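Local atomic coordinates of peptide synthase (Silicibacter pomeroyi DSS-3, PDB entry 2QTP), a protein that is of unknown function but belongs to a family with a variant of the Bacillus chorismate mutase fold and may have a role in amino-acid metabolism. Residues A9-E14 and V31-I36; T27-A32 and D148-R153. All blocks are in the same frame, centred on the assembly; numbering follows the deposited sequence.

Interaction 1. Residues A9-E14 and V31-I36; sequences AVFIEE and VAVAVI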
loop_
_atom_site.group_PDB
_atom_site.type_symbol
_atom_site.label_atom_id
_atom_site.label_comp_id
_atom_site.label_asym_id
_atom_site.label_seq_id
_atom_site.Cartn_x
_atom_site.Cartn_y
_atom_site.Cartn_z
ATOM N N ALA A 9 -5.888 -7.171 2.756
ATOM C CA ALA A 9 -6.302 -7.624 1.433
ATOM C C ALA A 9 -5.067 -7.740 0.554
ATOM O O ALA A 9 -4.143 -6.910 0.667
ATOM C CB ALA A 9 -7.301 -6.651 0.843
ATOM N N VAL A 10 -5.036 -8.766 -0.294
ATOM C CA VAL A 10 -3.920 -8.978 -1.232
ATOM C C VAL A 10 -4.498 -9.119 -2.649
ATOM O O VAL A 10 -5.484 -9.843 -2.857
ATOM C CB VAL A 10 -3.045 -10.187 -0.816
ATOM C CG1 VAL A 10 -1.887 -10.396 -1.784
ATOM C CG2 VAL A 10 -2.518 -9.995 0.622
ATOM N N PHE A 11 -3.923 -8.386 -3.597
ATOM C CA PHE A 11 -4.366 -8.364 -5.022
ATOM C C PHE A 11 -3.174 -8.763 -5.877
ATOM O O PHE A 11 -2.088 -8.199 -5.705
ATOM C CB PHE A 11 -4.784 -6.954 -5.490
ATOM C CG PHE A 11 -5.752 -6.223 -4.562
ATOM C CD1 PHE A 11 -5.394 -5.849 -3.273
ATOM C CD2 PHE A 11 -7.013 -5.839 -5.023
ATOM C CE1 PHE A 11 -6.299 -5.165 -2.452
ATOM C CE2 PHE A 11 -7.926 -5.131 -4.206
ATOM C CZ PHE A 11 -7.565 -4.807 -2.925
ATOM N N ILE A 12 -3.348 -9.754 -6.752
ATOM C CA ILE A 12 -2.314 -10.124 -7.693
ATOM C C ILE A 12 -2.885 -10.032 -9.111
ATOM O O ILE A 12 -4.027 -10.444 -9.369
ATOM C CB ILE A 12 -1.850 -11.582 -7.538
ATOM C CG1 ILE A 12 -1.533 -11.916 -6.093
ATOM C CG2 ILE A 12 -0.607 -11.836 -8.393
ATOM C CD1 ILE A 12 -0.945 -13.306 -5.947
ATOM N N GLU A 13 -2.065 -9.585 -10.045
ATOM C CA GLU A 13 -2.492 -9.458 -11.412
ATOM C C GLU A 13 -1.420 -10.012 -12.343
ATOM O O GLU A 13 -0.266 -9.608 -12.250
ATOM C CB GLU A 13 -2.812 -7.982 -11.623
ATOM C CG GLU A 13 -3.049 -7.483 -13.014
ATOM C CD GLU A 13 -2.877 -5.960 -13.060
ATOM O OE1 GLU A 13 -3.548 -5.267 -12.233
ATOM O OE2 GLU A 13 -2.031 -5.493 -13.886
ATOM N N GLU A 14 -1.808 -10.962 -13.208
ATOM C CA GLU A 14 -0.915 -11.545 -14.182
ATOM C C GLU A 14 -1.316 -11.106 -15.560
ATOM O O GLU A 14 -2.456 -11.307 -15.958
ATOM C CB GLU A 14 -0.977 -13.073 -14.221
ATOM C CG GLU A 14 -0.984 -13.795 -12.915
ATOM C CD GLU A 14 -1.024 -15.316 -13.115
ATOM O OE1 GLU A 14 -0.916 -15.818 -14.285
ATOM O OE2 GLU A 14 -1.143 -15.989 -12.068
ATOM N N VAL A 31 -0.084 -6.393 -4.635
ATOM C CA VAL A 31 -0.205 -5.310 -3.667
ATOM C C VAL A 31 -0.934 -5.856 -2.428
ATOM O O VAL A 31 -1.893 -6.601 -2.557
ATOM C CB VAL A 31 -0.902 -4.020 -4.260
ATOM C CG1 VAL A 31 -2.148 -4.321 -4.979
ATOM C CG2 VAL A 31 -1.170 -2.970 -3.152
ATOM N N ALA A 32 -0.402 -5.562 -1.248
ATOM C CA ALA A 32 -0.998 -5.957 0.031
ATOM C C ALA A 32 -1.432 -4.655 0.735
ATOM O O ALA A 32 -0.679 -3.674 0.757
ATOM C CB ALA A 32 0.009 -6.777 0.895
ATOM N N VAL A 33 -2.648 -4.667 1.276
ATOM C CA VAL A 33 -3.290 -3.507 1.886
ATOM C C VAL A 33 -3.783 -3.853 3.302
ATOM O O VAL A 33 -4.315 -4.960 3.532
ATOM C CB VAL A 33 -4.515 -3.054 1.033
ATOM C CG1 VAL A 33 -5.175 -1.879 1.650
ATOM C CG2 VAL A 33 -4.066 -2.737 -0.364
ATOM N N ALA A 34 -3.572 -2.925 4.241
ATOM C CA ALA A 34 -4.080 -3.048 5.632
ATOM C C ALA A 34 -4.926 -1.844 5.942
ATOM O O ALA A 34 -4.610 -0.725 5.530
ATOM C CB ALA A 34 -2.957 -3.176 6.657
ATOM N N VAL A 35 -6.042 -2.099 6.613
ATOM C CA VAL A 35 -6.927 -1.053 7.105
ATOM C C VAL A 35 -6.761 -1.009 8.615
ATOM O O VAL A 35 -7.037 -1.984 9.310
ATOM C CB VAL A 35 -8.397 -1.285 6.703
ATOM C CG1 VAL A 35 -9.305 -0.144 7.219
ATOM C CG2 VAL A 35 -8.506 -1.471 5.163
ATOM N N ILE A 36 -6.284 0.127 9.126
ATOM C CA ILE A 36 -6.084 0.279 10.560
ATOM C C ILE A 36 -6.830 1.482 11.098
ATOM O O ILE A 36 -7.151 2.372 10.356
ATOM C CB ILE A 36 -4.581 0.455 10.911
ATOM C CG1 ILE A 36 -4.010 1.692 10.206
ATOM C CG2 ILE A 36 -3.793 -0.793 10.531
ATOM C CD1 ILE A 36 -2.776 2.264 10.843
#

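Interaction 2. Residues T27-A32 and D148-R153; sequences TRKAVA and DGIEVR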
loop_
_atom_site.group_PDB
_atom_site.type_symbol
_atom_site.label_atom_id
_atom_site.label_comp_id
_atom_site.label_asym_id
_atom_site.label_seq_id
_atom_site.Cartn_x
_atom_site.Cartn_y
_atom_site.Cartn_z
ATOM N N THR A 27 3.947 -11.371 -16.760
ATOM C CA THR A 27 4.446 -10.436 -15.807
ATOM C C THR A 27 3.401 -10.289 -14.695
ATOM O O THR A 27 2.207 -10.417 -14.932
ATOM C CB THR A 27 4.832 -9.106 -16.475
ATOM O OG1 THR A 27 3.712 -8.559 -17.160
ATOM C CG2 THR A 27 5.972 -9.346 -17.474
ATOM N N ARG A 28 3.856 -10.068 -13.469
ATOM C CA ARG A 28 2.955 -10.056 -12.341
ATOM C C ARG A 28 3.188 -8.896 -11.404
ATOM O O ARG A 28 4.327 -8.464 -11.188
ATOM C CB ARG A 28 3.065 -11.365 -11.554
ATOM C CG ARG A 28 2.768 -12.634 -12.344
ATOM C CD ARG A 28 2.827 -13.844 -11.444
ATOM N NE ARG A 28 4.173 -13.990 -10.882
ATOM C CZ ARG A 28 4.471 -14.676 -9.782
ATOM N NH1 ARG A 28 3.521 -15.297 -9.083
ATOM N NH2 ARG A 28 5.725 -14.729 -9.376
ATOM N N LYS A 29 2.095 -8.397 -10.838
ATOM C CA LYS A 29 2.144 -7.337 -9.844
ATOM C C LYS A 29 1.339 -7.811 -8.644
ATOM O O LYS A 29 0.302 -8.476 -8.799
ATOM C CB LYS A 29 1.489 -6.053 -10.358
ATOM C CG LYS A 29 1.912 -5.587 -11.722
ATOM C CD LYS A 29 1.208 -4.272 -12.010
ATOM C CE LYS A 29 1.672 -3.618 -13.292
ATOM N NZ LYS A 29 0.819 -2.427 -13.520
ATOM N N ALA A 30 1.789 -7.463 -7.450
ATOM C CA ALA A 30 1.029 -7.785 -6.247
ATOM C C ALA A 30 0.999 -6.554 -5.386
ATOM O O ALA A 30 1.947 -5.753 -5.404
ATOM C CB ALA A 30 1.648 -8.965 -5.496
ATOM N N VAL A 31 -0.084 -6.393 -4.635
ATOM C CA VAL A 31 -0.205 -5.310 -3.667
ATOM C C VAL A 31 -0.934 -5.856 -2.428
ATOM O O VAL A 31 -1.893 -6.601 -2.557
ATOM C CB VAL A 31 -0.902 -4.020 -4.260
ATOM C CG1 VAL A 31 -2.148 -4.321 -4.979
ATOM C CG2 VAL A 31 -1.170 -2.970 -3.152
ATOM N N ALA A 32 -0.402 -5.562 -1.248
ATOM C CA ALA A 32 -0.998 -5.957 0.031
ATOM C C ALA A 32 -1.432 -4.655 0.735
ATOM O O ALA A 32 -0.679 -3.674 0.757
ATOM C CB ALA A 32 0.009 -6.777 0.895
ATOM N N ASP A 148 5.115 3.542 -13.114
ATOM C CA ASP A 148 4.013 2.626 -13.400
ATOM C C ASP A 148 3.198 2.591 -12.086
ATOM O O ASP A 148 3.509 3.344 -11.139
ATOM C CB ASP A 148 4.564 1.238 -13.783
ATOM C CG ASP A 148 3.476 0.263 -14.240
ATOM O OD1 ASP A 148 2.369 0.726 -14.615
ATOM O OD2 ASP A 148 3.727 -0.967 -14.222
ATOM N N GLY A 149 2.169 1.754 -12.008
ATOM C CA GLY A 149 1.406 1.659 -10.779
ATOM C C GLY A 149 0.361 0.572 -10.742
ATOM O O GLY A 149 0.122 -0.136 -11.724
ATOM N N ILE A 150 -0.251 0.409 -9.581
ATOM C CA ILE A 150 -1.359 -0.511 -9.462
ATOM C C ILE A 150 -2.426 0.155 -8.596
ATOM O O ILE A 150 -2.114 0.805 -7.599
ATOM C CB ILE A 150 -0.898 -1.919 -8.940
ATOM C CG1 ILE A 150 -2.113 -2.875 -8.777
ATOM C CG2 ILE A 150 -0.063 -1.785 -7.639
ATOM C CD1 ILE A 150 -1.763 -4.426 -8.827
ATOM N N GLU A 151 -3.678 0.022 -8.998
ATOM C CA GLU A 151 -4.794 0.598 -8.275
ATOM C C GLU A 151 -5.338 -0.383 -7.291
ATOM O O GLU A 151 -5.465 -1.578 -7.583
ATOM C CB GLU A 151 -5.870 1.034 -9.252
ATOM C CG GLU A 151 -5.367 2.150 -10.131
ATOM C CD GLU A 151 -6.379 2.698 -11.100
ATOM O OE1 GLU A 151 -7.467 2.166 -11.191
ATOM O OE2 GLU A 151 -6.092 3.687 -11.784
ATOM N N VAL A 152 -5.673 0.106 -6.108
ATOM C CA VAL A 152 -6.328 -0.711 -5.107
ATOM C C VAL A 152 -7.509 0.042 -4.540
ATOM O O VAL A 152 -7.530 1.275 -4.513
ATOM C CB VAL A 152 -5.380 -1.112 -3.921
ATOM C CG1 VAL A 152 -4.145 -1.780 -4.420
ATOM C CG2 VAL A 152 -4.973 0.076 -3.087
ATOM N N ARG A 153 -8.525 -0.712 -4.131
ATOM C CA ARG A 153 -9.622 -0.143 -3.362
ATOM C C ARG A 153 -10.257 -1.180 -2.508
ATOM O O ARG A 153 -10.080 -2.344 -2.750
ATOM C CB ARG A 153 -10.656 0.554 -4.218
ATOM C CG ARG A 153 -11.454 -0.297 -5.104
ATOM C CD ARG A 153 -12.795 0.426 -5.412
ATOM N NE ARG A 153 -13.762 -0.619 -5.385
ATOM C CZ ARG A 153 -14.957 -0.569 -4.846
ATOM N NH1 ARG A 153 -15.474 0.517 -4.302
ATOM N NH2 ARG A 153 -15.664 -1.664 -4.909
#

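Interaction 1. Residues A9-E14 and V31-I36
Strands 9-14 and 31-36 run antiparallel at 160°, their axes 4.7 Å apart at the closest point. Four backbone hydrogen bonds hold them, two at each of two hydrogen-bonded pairs. Ala9 and Val33 exchange N-H and carbonyl in both directions, and Phe11 and Val31 do the same; the bond from Phe11 N to Val31 O, 2.9 Å long, is the straightest of the set at 168°. Between them sits the non-hydrogen-bonded pair Val10-Ala32, where the backbones come closer and the CA of Val10 lies 3.4 Å from Val31 O in a CA-H...O contact.

The Phe11 side chain takes part in two of the three apolar side-chain contacts. Its CB sits 3.8 Å from CG1 of Val31, the two side chains lying side by side and pointing the same way. CG is turned anti to the carbonyl carbon (chi1 -49°), which swings the ring back along the strand pair toward Val33. CD1 of Phe11 then passes Val31 O at 3.7 Å, with that carbonyl oxygen at the ring's edge, in plane. Further out, CE1 of Phe11 meets CG2 of Val33 at 3.9 Å, an oblique crossing. On the other face of the sheet, CG2 of Val10 reaches the methyl of Ala32.

That face is covered by helix 49-70, through Ala69 over Val10 and Leu62 and Arg65 over Ala32, while Val31 and Val33 meet strand 148-152 on the Phe11 side. This is regular antiparallel pairing of strands 5-15 and 21-37, within the mixed sheet of a protein described as a novel variant of the Bacillus chorismate mutase fold.

Interaction 2. Residues T27-A32 and D148-R153
Strand 148-152 crosses over strand 27-32 at 49°, with 8.3 Å between the axes, too far for backbone-to-backbone hydrogen bonds, so each link involves at least one side chain. Lys29, Val31, Ile150 and Val152 all point into the gap.

At one end, Lys29 and Asp148 meet tip to tip. The lysine leaves its strand with CG anti to the carbonyl carbon and stays extended beyond it, which brings NZ to the far strand. Lys29 NZ donates to Gly149 O at 3.0 Å, approaching from above the carbonyl plane, 29° out of it. A second, weak bond to OD2 of Asp148, 3.3 Å from Lys29 NZ, completes a salt bridge. The other carboxylate oxygen, OD1, takes a weak bond from Gly149 N, which helps to hold the acid group in place. An alanine here in place of Lys29 removes the amino group that pairs with Asp148 and grips the Gly149 carbonyl, and would probably loosen this end of the crossing.

Nearer the middle, Ile150 lies obliquely across Val31. Its CD1 bridges two residues, touching CB of Lys29 and, 3.9 Å away, CG1 of Val31. Val31 and Val152 meet head on: CG1 of Val152 faces both methyls of Val31, at 3.3 Å from CG1 and 3.4 Å from CG2, tighter than usual carbon contact. Ala168 of strand 162-171 also touches both Val31 and Ile150.

The contact thus grades from buried aliphatic carbon to a polar end where Asp148 is exposed; solvent is likely to screen the salt bridge, already the longer and weaker link, and the shorter bond to the Gly149 carbonyl is probably the firmer.

The two interactions lie about 8 Å apart, centre to centre, and share strand 21-37, with Val31 and Ala32 belonging to both. Along the chain, 9-14 comes first, then 27-32 running into 31-36, and 148-153 more than a hundred residues later. Interaction 1 works within the main sheet, pairing neighbouring strands; interaction 2 sets a strand of the separate two-stranded sheet against one face of it. They touch directly: Glu13 N lies 2.9 Å from Lys29 O, a probable hydrogen bond, and Phe11 CZ packs against Arg153 O. Strand 21-37 thus pairs edge to edge with the N-terminal strand 5-15 and, through side chains on one face, receives strand 148-152 from late in the chain.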